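PDB 5THE: uncharacterized protein from Vanderwaltozyma polyspora, which probably binds RNA as a budding yeast Argonaute, the chain here being its C-terminal lobe with the RNase H-like Piwi domain. Local coordinates for residues 254-259 and 465-470; 336-341 and 459-464; 511-516 and 532-537. All coordinates share one frame; numbering follows the deposited sequence.

Contact 1. Residues 254-259 and 465-470; sequences NKLLID and SDYLQE
Leu256, in the turn that follows helix 251-254 of the Piwi domain, meets Tyr467 and Glu470 on helix 465-475, so the contact sets a loop against a helix beside the sheet of this RNase H-like fold. The side chain of Leu256 slips between those two residues, which lie one turn apart on the same helix face. Its CG rests 3.8 Å from CE1 of the Tyr467 ring, and its CD1 also leans toward that ring. CD2 turns to the carbon shaft of the glutamate, 3.5 Å from Glu470 CG. Glu470 is extended, which lays its methylenes along the leucine and keeps the carboxylate beside the methyls, Glu470 OE1 standing 3.8 Å from Leu256 CD1. A long acidic residue suits this partly exposed border because its carbon shaft offers the leucine an apolar surface before the charged group is reached. Leu256 also touches Ile471 and Asn474, the next turn of the helix.

Leu257 turns inward: it packs on Ile471, Leu475 and, from strand 264-274, Ile266 and Val268, and its CD2 comes within 4.5 Å of Tyr467 OH.

Tyrosine serves both sides of the join. The ring reaches from the helix to the turn because chi1 (172°) sets it opposite the backbone N; its CD1-CE1 side packs on the leucine, and its hydroxyl meets the turn's backbone. The phenol OH of Tyr467 donates to Leu256 O, 3.1 Å away, at a C=O...O angle of 160°, with the carbonyl oxygen lying in the plane of the ring.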
ATOM      1  N   ASN A 254      13.242   7.097 -11.090  1.00 26.19           N
ATOM      2  CA  ASN A 254      13.230   7.584  -9.712  1.00 27.49           C
ATOM      3  C   ASN A 254      13.750   9.012  -9.589  1.00 27.93           C
ATOM      4  O   ASN A 254      13.448   9.681  -8.591  1.00 31.91           O
ATOM      5  CB  ASN A 254      14.038   6.650  -8.809  1.00 22.17           C
ATOM      6  CG  ASN A 254      13.343   5.329  -8.563  1.00 26.28           C
ATOM      7  OD1 ASN A 254      12.109   5.257  -8.533  1.00 30.29           O
ATOM      8  ND2 ASN A 254      14.130   4.272  -8.379  1.00 23.03           N
ATOM      9  N   LYS A 255      14.516   9.492 -10.571  1.00 27.80           N
ATOM     10  CA  LYS A 255      14.995  10.875 -10.541  1.00 28.39           C
ATOM     11  C   LYS A 255      13.840  11.857 -10.415  1.00 28.39           C
ATOM     12  O   LYS A 255      13.982  12.913  -9.786  1.00 31.69           O
ATOM     13  CB  LYS A 255      15.809  11.181 -11.805  1.00 32.10           C
ATOM     14  CG  LYS A 255      17.136  10.457 -11.856  1.00 38.27           C
ATOM     15  CD  LYS A 255      17.855  10.701 -13.152  1.00 45.00           C
ATOM     16  CE  LYS A 255      19.233  10.059 -13.132  1.00 46.06           C
ATOM     17  NZ  LYS A 255      19.801   9.979 -14.505  1.00 48.69           N
ATOM     18  N   LEU A 256      12.691  11.512 -10.989  1.00 24.87           N
ATOM     19  CA  LEU A 256      11.508  12.349 -10.866  1.00 26.12           C
ATOM     20  C   LEU A 256      11.179  12.650  -9.414  1.00 29.35           C
ATOM     21  O   LEU A 256      10.643  13.716  -9.102  1.00 27.48           O
ATOM     22  CB  LEU A 256      10.330  11.650 -11.538  1.00 32.16           C
ATOM     23  CG  LEU A 256       9.237  12.567 -12.065  1.00 42.67           C
ATOM     24  CD1 LEU A 256       9.752  13.403 -13.228  1.00 40.78           C
ATOM     25  CD2 LEU A 256       8.050  11.719 -12.476  1.00 46.18           C
ATOM     26  N   LEU A 257      11.487  11.725  -8.508  1.00 25.80           N
ATOM     27  CA  LEU A 257      11.160  11.894  -7.101  1.00 22.86           C
ATOM     28  C   LEU A 257      12.385  12.233  -6.263  1.00 28.91           C
ATOM     29  O   LEU A 257      12.397  11.972  -5.057  1.00 30.77           O
ATOM     30  CB  LEU A 257      10.469  10.634  -6.576  1.00 25.36           C
ATOM     31  CG  LEU A 257       9.000  10.498  -7.015  1.00 28.91           C
ATOM     32  CD1 LEU A 257       8.454   9.121  -6.712  1.00 31.09           C
ATOM     33  CD2 LEU A 257       8.171  11.567  -6.318  1.00 30.96           C
ATOM     34  N   ILE A 258      13.418  12.806  -6.878  1.00 29.10           N
ATOM     35  CA  ILE A 258      14.620  13.224  -6.167  1.00 30.58           C
ATOM     36  C   ILE A 258      14.768  14.731  -6.312  1.00 32.48           C
ATOM     37  O   ILE A 258      14.688  15.273  -7.422  1.00 28.65           O
ATOM     38  CB  ILE A 258      15.868  12.477  -6.671  1.00 30.21           C
ATOM     39  CG1 ILE A 258      15.752  10.992  -6.287  1.00 27.52           C
ATOM     40  CG2 ILE A 258      17.160  13.076  -6.080  1.00 26.02           C
ATOM     41  CD1 ILE A 258      16.906  10.152  -6.760  1.00 34.51           C
ATOM     42  N   ASP A 259      14.932  15.407  -5.183  1.00 27.41           N
ATOM     43  CA  ASP A 259      15.166  16.846  -5.183  1.00 27.22           C
ATOM     44  C   ASP A 259      16.553  17.094  -5.762  1.00 26.56           C
ATOM     45  O   ASP A 259      17.553  16.706  -5.158  1.00 32.21           O
ATOM     46  CB  ASP A 259      15.054  17.372  -3.759  1.00 23.06           C
ATOM     47  CG  ASP A 259      15.232  18.881  -3.655  1.00 34.19           C
ATOM     48  OD1 ASP A 259      15.782  19.512  -4.585  1.00 34.42           O
ATOM     49  OD2 ASP A 259      14.818  19.435  -2.607  1.00 31.45           O
ATOM     50  N   SER A 465       1.331  20.160 -14.217  1.00 23.26           N
ATOM     51  CA  SER A 465       0.460  19.011 -14.436  1.00 25.59           C
ATOM     52  C   SER A 465       1.247  17.801 -14.930  1.00 22.63           C
ATOM     53  O   SER A 465       1.016  16.680 -14.471  1.00 22.99           O
ATOM     54  CB  SER A 465      -0.651  19.356 -15.421  1.00 22.49           C
ATOM     55  OG  SER A 465      -1.599  20.216 -14.818  1.00 27.99           O
ATOM     56  N   ASP A 466       2.180  18.009 -15.870  1.00 23.99           N
ATOM     57  CA  ASP A 466       2.944  16.870 -16.401  1.00 25.26           C
ATOM     58  C   ASP A 466       3.763  16.188 -15.317  1.00 23.51           C
ATOM     59  O   ASP A 466       3.863  14.950 -15.281  1.00 27.17           O
ATOM     60  CB  ASP A 466       3.892  17.300 -17.527  1.00 21.66           C
ATOM     61  CG  ASP A 466       3.193  17.560 -18.861  1.00 26.82           C
ATOM     62  OD1 ASP A 466       3.600  18.522 -19.531  1.00 23.93           O
ATOM     63  OD2 ASP A 466       2.248  16.829 -19.238  1.00 26.42           O
ATOM     64  N   TYR A 467       4.402  16.969 -14.447  1.00 26.75           N
ATOM     65  CA  TYR A 467       5.177  16.406 -13.352  1.00 22.86           C
ATOM     66  C   TYR A 467       4.283  15.619 -12.392  1.00 25.74           C
ATOM     67  O   TYR A 467       4.563  14.457 -12.058  1.00 18.88           O
ATOM     68  CB  TYR A 467       5.918  17.526 -12.618  1.00 23.45           C
ATOM     69  CG  TYR A 467       6.605  17.070 -11.350  1.00 29.93           C
ATOM     70  CD1 TYR A 467       7.763  16.306 -11.412  1.00 29.73           C
ATOM     71  CD2 TYR A 467       6.087  17.383 -10.096  1.00 28.55           C
ATOM     72  CE1 TYR A 467       8.394  15.863 -10.273  1.00 29.28           C
ATOM     73  CE2 TYR A 467       6.721  16.944  -8.938  1.00 33.52           C
ATOM     74  CZ  TYR A 467       7.890  16.199  -9.045  1.00 35.89           C
ATOM     75  OH  TYR A 467       8.542  15.727  -7.929  1.00 41.71           O
ATOM     76  N   LEU A 468       3.168  16.226 -11.970  1.00 19.37           N
ATOM     77  CA  LEU A 468       2.301  15.538 -11.019  1.00 28.82           C
ATOM     78  C   LEU A 468       1.661  14.309 -11.646  1.00 28.13           C
ATOM     79  O   LEU A 468       1.500  13.281 -10.980  1.00 28.49           O
ATOM     80  CB  LEU A 468       1.222  16.483 -10.490  1.00 27.28           C
ATOM     81  CG  LEU A 468       1.691  17.617  -9.582  1.00 30.45           C
ATOM     82  CD1 LEU A 468       0.473  18.316  -9.007  1.00 36.31           C
ATOM     83  CD2 LEU A 468       2.601  17.095  -8.477  1.00 27.01           C
ATOM     84  N   GLN A 469       1.282  14.391 -12.926  1.00 21.89           N
ATOM     85  CA  GLN A 469       0.631  13.240 -13.542  1.00 25.61           C
ATOM     86  C   GLN A 469       1.617  12.112 -13.758  1.00 23.98           C
ATOM     87  O   GLN A 469       1.247  10.937 -13.659  1.00 21.57           O
ATOM     88  CB  GLN A 469      -0.045  13.643 -14.859  1.00 19.28           C
ATOM     89  CG  GLN A 469      -1.269  14.523 -14.608  1.00 19.45           C
ATOM     90  CD  GLN A 469      -1.754  15.288 -15.836  1.00 26.01           C
ATOM     91  OE1 GLN A 469      -1.320  15.047 -16.942  1.00 23.16           O
ATOM     92  NE2 GLN A 469      -2.644  16.220 -15.627  1.00 28.08           N
ATOM     93  N   GLU A 470       2.880  12.446 -14.030  1.00 20.38           N
ATOM     94  CA  GLU A 470       3.859  11.392 -14.220  1.00 22.21           C
ATOM     95  C   GLU A 470       4.155  10.692 -12.899  1.00 25.46           C
ATOM     96  O   GLU A 470       4.235   9.462 -12.847  1.00 23.16           O
ATOM     97  CB  GLU A 470       5.137  11.970 -14.839  1.00 21.06           C
ATOM     98  CG  GLU A 470       6.130  10.902 -15.290  1.00 23.96           C
ATOM     99  CD  GLU A 470       7.349  11.467 -15.969  1.00 37.50           C
ATOM    100  OE1 GLU A 470       7.458  12.704 -16.127  1.00 33.88           O
ATOM    101  OE2 GLU A 470       8.206  10.652 -16.352  1.00 42.62           O
TER

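Contact 2. Residues 336-341 and 459-464; sequences PTKIMY and DENQST
Lys338 runs alongside the amide of Asn461, its CG 3.4 Å from Asn461 OD1, and so ties the entry of strand 339-344 to the Asx turn at Asp459, in the loop leading from strand 452-459 to helix 465-475 of the Piwi domain. The lysine chain is extended until its last torsion, where a bend (chi4 -60°) brings NZ back to the same oxygen. Lys338 NZ donates to Asn461 OD1 over 3.0 Å, from a position tilted 31° off the carbonyl plane. It also donates to a water, which passes a hydrogen bond to Asn461 O. Cutting this side chain back to an alanine is likely to leave Asn461 OD1 without its charged donor and the water without one of its partners. Asparagine fits because its other end is also used: ND2 bonds to the hydroxyl of Thr384 on the adjoining strand 383-389.

Asp459 fixes the loop that presents this amide. Its OD1 accepts from Ser463 N at 2.8 Å through the syn lone pair. Asp459 OD2, which also bonds to Thr384 OG1, meets two donors of the loop from opposite faces of the carboxylate. Asn461 N, 2.9 Å from Asp459 OD2, closes the Asx turn; Ser463 OG approaches Asp459 OD2 to 3.0 Å.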
ATOM      1  N   PRO A 336      14.321  15.060   4.759  1.00 22.80           N
ATOM      2  CA  PRO A 336      13.917  15.351   3.384  1.00 23.16           C
ATOM      3  C   PRO A 336      13.784  16.849   3.158  1.00 26.31           C
ATOM      4  O   PRO A 336      13.507  17.626   4.079  1.00 22.10           O
ATOM      5  CB  PRO A 336      12.566  14.638   3.235  1.00 30.05           C
ATOM      6  CG  PRO A 336      12.071  14.432   4.626  1.00 28.43           C
ATOM      7  CD  PRO A 336      13.287  14.318   5.503  1.00 24.21           C
ATOM      8  N   THR A 337      14.029  17.255   1.920  1.00 22.98           N
ATOM      9  CA  THR A 337      13.885  18.650   1.558  1.00 27.96           C
ATOM     10  C   THR A 337      12.601  18.929   0.791  1.00 29.12           C
ATOM     11  O   THR A 337      12.307  20.099   0.527  1.00 28.34           O
ATOM     12  CB  THR A 337      15.104  19.123   0.748  1.00 26.39           C
ATOM     13  OG1 THR A 337      15.224  18.344  -0.450  1.00 26.36           O
ATOM     14  CG2 THR A 337      16.385  18.971   1.583  1.00 27.07           C
ATOM     15  N   LYS A 338      11.833  17.894   0.444  1.00 27.03           N
ATOM     16  CA  LYS A 338      10.511  18.034  -0.156  1.00 27.52           C
ATOM     17  C   LYS A 338       9.621  16.933   0.395  1.00 27.89           C
ATOM     18  O   LYS A 338      10.076  15.806   0.610  1.00 23.83           O
ATOM     19  CB  LYS A 338      10.533  17.924  -1.695  1.00 26.95           C
ATOM     20  CG  LYS A 338      11.274  19.036  -2.435  1.00 24.85           C
ATOM     21  CD  LYS A 338      11.127  18.834  -3.942  1.00 25.96           C
ATOM     22  CE  LYS A 338      11.896  19.889  -4.730  1.00 33.99           C
ATOM     23  NZ  LYS A 338      11.405  21.247  -4.399  1.00 40.47           N
ATOM     24  N   ILE A 339       8.345  17.259   0.598  1.00 23.26           N
ATOM     25  CA  ILE A 339       7.359  16.303   1.093  1.00 26.09           C
ATOM     26  C   ILE A 339       6.193  16.255   0.112  1.00 25.04           C
ATOM     27  O   ILE A 339       5.684  17.298  -0.316  1.00 22.10           O
ATOM     28  CB  ILE A 339       6.875  16.676   2.511  1.00 28.36           C
ATOM     29  CG1 ILE A 339       8.060  16.702   3.482  1.00 29.03           C
ATOM     30  CG2 ILE A 339       5.828  15.726   3.005  1.00 22.02           C
ATOM     31  CD1 ILE A 339       7.663  17.120   4.898  1.00 30.91           C
ATOM     32  N   MET A 340       5.776  15.045  -0.240  1.00 25.35           N
ATOM     33  CA  MET A 340       4.626  14.793  -1.104  1.00 27.45           C
ATOM     34  C   MET A 340       3.596  14.021  -0.293  1.00 25.22           C
ATOM     35  O   MET A 340       3.874  12.902   0.148  1.00 24.96           O
ATOM     36  CB  MET A 340       5.052  14.001  -2.339  1.00 37.44           C
ATOM     37  CG  MET A 340       3.954  13.707  -3.329  1.00 56.89           C
ATOM     38  SD  MET A 340       3.952  14.906  -4.669  1.00 69.21           S
ATOM     39  CE  MET A 340       5.679  14.841  -5.163  1.00 67.65           C
ATOM     40  N   TYR A 341       2.412  14.611  -0.105  1.00 20.92           N
ATOM     41  CA  TYR A 341       1.405  14.107   0.827  1.00 23.59           C
ATOM     42  C   TYR A 341       0.155  13.662   0.065  1.00 25.22           C
ATOM     43  O   TYR A 341      -0.634  14.492  -0.402  1.00 24.32           O
ATOM     44  CB  TYR A 341       1.081  15.185   1.857  1.00 27.25           C
ATOM     45  CG  TYR A 341      -0.029  14.830   2.810  1.00 26.08           C
ATOM     46  CD1 TYR A 341       0.016  13.656   3.549  1.00 25.97           C
ATOM     47  CD2 TYR A 341      -1.117  15.682   2.987  1.00 25.97           C
ATOM     48  CE1 TYR A 341      -1.011  13.327   4.436  1.00 30.96           C
ATOM     49  CE2 TYR A 341      -2.141  15.370   3.868  1.00 25.62           C
ATOM     50  CZ  TYR A 341      -2.079  14.196   4.596  1.00 32.12           C
ATOM     51  OH  TYR A 341      -3.086  13.882   5.482  1.00 29.68           O
ATOM     52  N   ASP A 459       0.526  23.093  -3.011  1.00 27.67           N
ATOM     53  CA  ASP A 459       1.778  22.799  -3.690  1.00 21.32           C
ATOM     54  C   ASP A 459       2.744  23.954  -3.441  1.00 27.05           C
ATOM     55  O   ASP A 459       2.571  25.038  -4.000  1.00 29.09           O
ATOM     56  CB  ASP A 459       1.546  22.562  -5.183  1.00 22.14           C
ATOM     57  CG  ASP A 459       2.808  22.413  -5.939  1.00 31.15           C
ATOM     58  OD1 ASP A 459       2.919  22.986  -7.036  1.00 34.66           O
ATOM     59  OD2 ASP A 459       3.698  21.724  -5.425  1.00 30.72           O
ATOM     60  N   GLU A 460       3.775  23.700  -2.640  1.00 31.27           N
ATOM     61  CA  GLU A 460       4.884  24.633  -2.509  1.00 28.84           C
ATOM     62  C   GLU A 460       6.073  24.209  -3.354  1.00 34.47           C
ATOM     63  O   GLU A 460       7.186  24.697  -3.142  1.00 32.35           O
ATOM     64  CB  GLU A 460       5.297  24.783  -1.043  1.00 22.26           C
ATOM     65  CG  GLU A 460       4.140  24.651  -0.087  1.00 25.23           C
ATOM     66  CD  GLU A 460       4.575  24.771   1.359  1.00 32.72           C
ATOM     67  OE1 GLU A 460       4.670  25.908   1.862  1.00 33.61           O
ATOM     68  OE2 GLU A 460       4.872  23.736   1.979  1.00 35.68           O
ATOM     69  N   ASN A 461       5.867  23.309  -4.311  1.00 32.87           N
ATOM     70  CA  ASN A 461       6.989  22.746  -5.047  1.00 30.48           C
ATOM     71  C   ASN A 461       6.958  23.087  -6.528  1.00 26.04           C
ATOM     72  O   ASN A 461       7.688  22.465  -7.297  1.00 25.63           O
ATOM     73  CB  ASN A 461       7.048  21.230  -4.850  1.00 28.49           C
ATOM     74  CG  ASN A 461       7.579  20.851  -3.479  1.00 30.86           C
ATOM     75  OD1 ASN A 461       8.696  21.215  -3.129  1.00 36.20           O
ATOM     76  ND2 ASN A 461       6.780  20.131  -2.700  1.00 25.30           N
ATOM     77  N   GLN A 462       6.150  24.073  -6.942  1.00 26.77           N
ATOM     78  CA  GLN A 462       6.165  24.568  -8.326  1.00 32.51           C
ATOM     79  C   GLN A 462       5.914  23.429  -9.311  1.00 33.98           C
ATOM     80  O   GLN A 462       6.626  23.269 -10.311  1.00 32.60           O
ATOM     81  CB  GLN A 462       7.484  25.275  -8.666  1.00 39.14           C
ATOM     82  CG  GLN A 462       7.753  26.558  -7.909  1.00 46.39           C
ATOM     83  CD  GLN A 462       8.386  26.318  -6.544  1.00 51.90           C
ATOM     84  OE1 GLN A 462       9.329  25.524  -6.405  1.00 47.84           O
ATOM     85  NE2 GLN A 462       7.863  27.000  -5.525  1.00 46.98           N
ATOM     86  N   SER A 463       4.902  22.626  -9.012  1.00 25.93           N
ATOM     87  CA  SER A 463       4.636  21.413  -9.773  1.00 32.41           C
ATOM     88  C   SER A 463       3.752  21.721 -10.971  1.00 29.04           C
ATOM     89  O   SER A 463       2.745  22.419 -10.842  1.00 30.02           O
ATOM     90  CB  SER A 463       3.960  20.368  -8.892  1.00 25.44           C
ATOM     91  OG  SER A 463       4.714  20.160  -7.716  1.00 38.58           O
ATOM     92  N   THR A 464       4.120  21.181 -12.123  1.00 24.63           N
ATOM     93  CA  THR A 464       3.292  21.262 -13.315  1.00 24.31           C
ATOM     94  C   THR A 464       2.384  20.041 -13.404  1.00 23.58           C
ATOM     95  O   THR A 464       2.630  19.011 -12.775  1.00 26.97           O
ATOM     96  CB  THR A 464       4.153  21.319 -14.575  1.00 26.23           C
ATOM     97  OG1 THR A 464       4.875  20.087 -14.687  1.00 23.40           O
ATOM     98  CG2 THR A 464       5.118  22.502 -14.537  1.00 23.59           C
TER
HETATM   99  O   HOH W   1      10.718  22.660  -6.583  1.00 62.89           O

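Contact 3. Residues 511-516 and 532-537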
ATOM      1  N   GLU A 511     -14.518  -6.087  22.100  1.00 27.48           N
ATOM      2  CA  GLU A 511     -15.488  -6.704  22.999  1.00 36.10           C
ATOM      3  C   GLU A 511     -15.059  -6.515  24.448  1.00 34.71           C
ATOM      4  O   GLU A 511     -15.845  -6.055  25.289  1.00 28.98           O
ATOM      5  CB  GLU A 511     -15.666  -8.186  22.645  1.00 48.28           C
ATOM      6  CG  GLU A 511     -14.360  -8.985  22.435  1.00 73.29           C
ATOM      7  CD  GLU A 511     -13.826  -8.943  20.998  1.00 84.81           C
ATOM      8  OE1 GLU A 511     -13.474 -10.022  20.469  1.00 82.69           O
ATOM      9  OE2 GLU A 511     -13.749  -7.840  20.417  1.00 95.03           O
ATOM     10  N   LEU A 512     -13.789  -6.810  24.747  1.00 28.65           N
ATOM     11  CA  LEU A 512     -13.267  -6.618  26.093  1.00 35.28           C
ATOM     12  C   LEU A 512     -13.255  -5.142  26.476  1.00 41.41           C
ATOM     13  O   LEU A 512     -13.621  -4.786  27.602  1.00 34.82           O
ATOM     14  CB  LEU A 512     -11.867  -7.224  26.195  1.00 36.66           C
ATOM     15  CG  LEU A 512     -11.054  -6.914  27.449  1.00 39.43           C
ATOM     16  CD1 LEU A 512     -11.736  -7.485  28.682  1.00 37.41           C
ATOM     17  CD2 LEU A 512      -9.640  -7.476  27.304  1.00 42.40           C
ATOM     18  N   ASN A 513     -12.851  -4.267  25.551  1.00 34.90           N
ATOM     19  CA  ASN A 513     -12.827  -2.838  25.853  1.00 37.35           C
ATOM     20  C   ASN A 513     -14.215  -2.296  26.179  1.00 37.49           C
ATOM     21  O   ASN A 513     -14.338  -1.363  26.978  1.00 36.33           O
ATOM     22  CB  ASN A 513     -12.226  -2.061  24.683  1.00 36.84           C
ATOM     23  CG  ASN A 513     -10.735  -2.192  24.617  1.00 38.75           C
ATOM     24  OD1 ASN A 513     -10.075  -2.388  25.636  1.00 44.15           O
ATOM     25  ND2 ASN A 513     -10.188  -2.106  23.416  1.00 37.10           N
ATOM     26  N   MET A 514     -15.264  -2.837  25.555  1.00 36.58           N
ATOM     27  CA  MET A 514     -16.624  -2.414  25.891  1.00 42.25           C
ATOM     28  C   MET A 514     -17.049  -2.931  27.256  1.00 39.33           C
ATOM     29  O   MET A 514     -17.729  -2.225  28.009  1.00 39.57           O
ATOM     30  CB  MET A 514     -17.612  -2.889  24.830  1.00 41.54           C
ATOM     31  CG  MET A 514     -17.486  -2.144  23.524  1.00 44.85           C
ATOM     32  SD  MET A 514     -17.692  -0.345  23.641  1.00 54.43           S
ATOM     33  CE  MET A 514     -16.003   0.253  23.889  1.00 49.61           C
ATOM     34  N   ALA A 515     -16.677  -4.168  27.580  1.00 39.02           N
ATOM     35  CA  ALA A 515     -17.097  -4.752  28.846  1.00 39.37           C
ATOM     36  C   ALA A 515     -16.533  -3.978  30.031  1.00 50.47           C
ATOM     37  O   ALA A 515     -17.206  -3.826  31.057  1.00 53.43           O
ATOM     38  CB  ALA A 515     -16.668  -6.214  28.908  1.00 31.77           C
ATOM     39  N   GLN A 516     -15.308  -3.467  29.917  1.00 52.64           N
ATOM     40  CA  GLN A 516     -14.664  -2.852  31.068  1.00 53.33           C
ATOM     41  C   GLN A 516     -14.555  -1.337  30.948  1.00 49.27           C
ATOM     42  O   GLN A 516     -13.683  -0.725  31.563  1.00 55.07           O
ATOM     43  CB  GLN A 516     -13.299  -3.481  31.331  1.00 53.44           C
ATOM     44  CG  GLN A 516     -12.326  -3.504  30.200  1.00 50.52           C
ATOM     45  CD  GLN A 516     -11.123  -4.368  30.542  1.00 52.31           C
ATOM     46  OE1 GLN A 516     -11.261  -5.397  31.205  1.00 49.28           O
ATOM     47  NE2 GLN A 516      -9.938  -3.945  30.110  1.00 53.86           N
ATOM     48  N   ASN A 532      -5.410   4.839  23.461  1.00 25.53           N
ATOM     49  CA  ASN A 532      -4.379   3.815  23.482  1.00 31.22           C
ATOM     50  C   ASN A 532      -4.876   2.488  24.016  1.00 27.02           C
ATOM     51  O   ASN A 532      -4.186   1.481  23.842  1.00 30.35           O
ATOM     52  CB  ASN A 532      -3.181   4.270  24.318  1.00 45.80           C
ATOM     53  CG  ASN A 532      -2.393   5.356  23.634  1.00 65.56           C
ATOM     54  OD1 ASN A 532      -1.610   5.085  22.723  1.00 73.39           O
ATOM     55  ND2 ASN A 532      -2.611   6.600  24.050  1.00 70.59           N
ATOM     56  N   VAL A 533      -6.017   2.464  24.697  1.00 27.24           N
ATOM     57  CA  VAL A 533      -6.602   1.190  25.089  1.00 26.72           C
ATOM     58  C   VAL A 533      -7.513   0.651  23.993  1.00 25.72           C
ATOM     59  O   VAL A 533      -7.529  -0.555  23.724  1.00 29.42           O
ATOM     60  CB  VAL A 533      -7.345   1.330  26.434  1.00 30.00           C
ATOM     61  CG1 VAL A 533      -8.088   0.035  26.778  1.00 26.59           C
ATOM     62  CG2 VAL A 533      -6.361   1.684  27.554  1.00 31.68           C
ATOM     63  N   LEU A 534      -8.285   1.522  23.341  1.00 26.12           N
ATOM     64  CA  LEU A 534      -9.109   1.052  22.230  1.00 30.86           C
ATOM     65  C   LEU A 534      -8.244   0.596  21.066  1.00 28.27           C
ATOM     66  O   LEU A 534      -8.564  -0.386  20.388  1.00 30.08           O
ATOM     67  CB  LEU A 534     -10.072   2.150  21.771  1.00 31.17           C
ATOM     68  CG  LEU A 534     -11.229   2.495  22.712  1.00 35.46           C
ATOM     69  CD1 LEU A 534     -11.937   3.762  22.239  1.00 30.38           C
ATOM     70  CD2 LEU A 534     -12.213   1.301  22.832  1.00 26.92           C
ATOM     71  N   LEU A 535      -7.151   1.302  20.812  1.00 28.76           N
ATOM     72  CA  LEU A 535      -6.304   1.028  19.655  1.00 28.97           C
ATOM     73  C   LEU A 535      -4.864   1.159  20.104  1.00 24.37           C
ATOM     74  O   LEU A 535      -4.218   2.189  19.885  1.00 25.86           O
ATOM     75  CB  LEU A 535      -6.632   1.973  18.495  1.00 23.88           C
ATOM     76  CG  LEU A 535      -5.938   1.714  17.157  1.00 25.55           C
ATOM     77  CD1 LEU A 535      -5.943   0.223  16.839  1.00 25.01           C
ATOM     78  CD2 LEU A 535      -6.651   2.488  16.077  1.00 19.64           C
ATOM     79  N   PRO A 536      -4.325   0.121  20.747  1.00 25.43           N
ATOM     80  CA  PRO A 536      -2.940   0.180  21.210  1.00 30.49           C
ATOM     81  C   PRO A 536      -1.996   0.262  20.028  1.00 34.57           C
ATOM     82  O   PRO A 536      -2.307  -0.196  18.923  1.00 29.90           O
ATOM     83  CB  PRO A 536      -2.754  -1.142  21.970  1.00 30.79           C
ATOM     84  CG  PRO A 536      -4.134  -1.787  22.031  1.00 28.50           C
ATOM     85  CD  PRO A 536      -4.898  -1.226  20.888  1.00 25.10           C
ATOM     86  N   GLN A 537      -0.842   0.872  20.279  1.00 27.80           N
ATOM     87  CA  GLN A 537       0.200   0.955  19.275  1.00 26.82           C
ATOM     88  C   GLN A 537       0.873  -0.389  19.116  1.00 31.82           C
ATOM     89  O   GLN A 537       1.037  -1.160  20.060  1.00 30.58           O
ATOM     90  CB  GLN A 537       1.250   2.004  19.642  1.00 28.25           C
ATOM     91  CG  GLN A 537       0.766   3.424  19.421  1.00 31.18           C
ATOM     92  CD  GLN A 537       0.371   3.639  17.977  1.00 34.90           C
ATOM     93  OE1 GLN A 537       1.152   3.342  17.075  1.00 34.83           O
ATOM     94  NE2 GLN A 537      -0.860   4.125  17.746  1.00 30.74           N
TER
HETATM   95  O   HOH W   2     -11.018  -1.921  20.722  1.00 26.12           O
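Val533, near the end of the short helix 531-534, presents both its carbonyl and its side chain to Asn513, in the last turn of the long helix 490-515. Asn513 ND2 donates to Val533 O over 3.1 Å, but the bond is weak, bent to 127° at the hydrogen. The other end of the same amide is met by carbon: Val533 CG1, placed anti to the valine N (chi1 174°), lies 3.3 Å from Asn513 OD1. Asparagine suits a place facing a helix end, where carbonyls lack their usual helical donors and a short amide can reach them.

Leu534 comes next and adds the apolar share. Its CD2 packs 3.8 Å from Asn513 CB and 4.1 Å from Met514 CE, whose chain, bent at chi2 and chi3, crosses the leucine at about a right angle. A water accepts from Asn513 ND2 at 2.8 Å and stands 2.9 Å from Leu534 O, bridging the two helices beside the direct bond.

At Leu535 the chain leaves helical geometry. Leu534 and Leu535 reach Phe506 and Phe505 of helix 490-515, and also Leu304 and Tyr302 of strand 300-305, so this short helix is seated between the long helix and that strand.

Overall arrangement
Contacts 1 and 2 are neighbours, their centres 10 Å apart: contact 1 sets helix 465-475 against the turn before strand 258-259, and contact 2 ties the loop before that helix to the entry of strand 339-344. Contact 2 is nested within the chain loop that contact 1 closes, and they touch directly: Asp259 probably bonds to Thr337, and Leu468 packs on Ser463. All three contacts are partly buried. Contact 1 is largely apolar, with a single tyrosine bond to a carbonyl; contact 2 is almost wholly polar, with a lysine, amides, a carboxylate and a water. Contact 3, on the opposite side of the chain's centre from contact 1, joins two helix ends by mixed chemistry and includes an exposed valine.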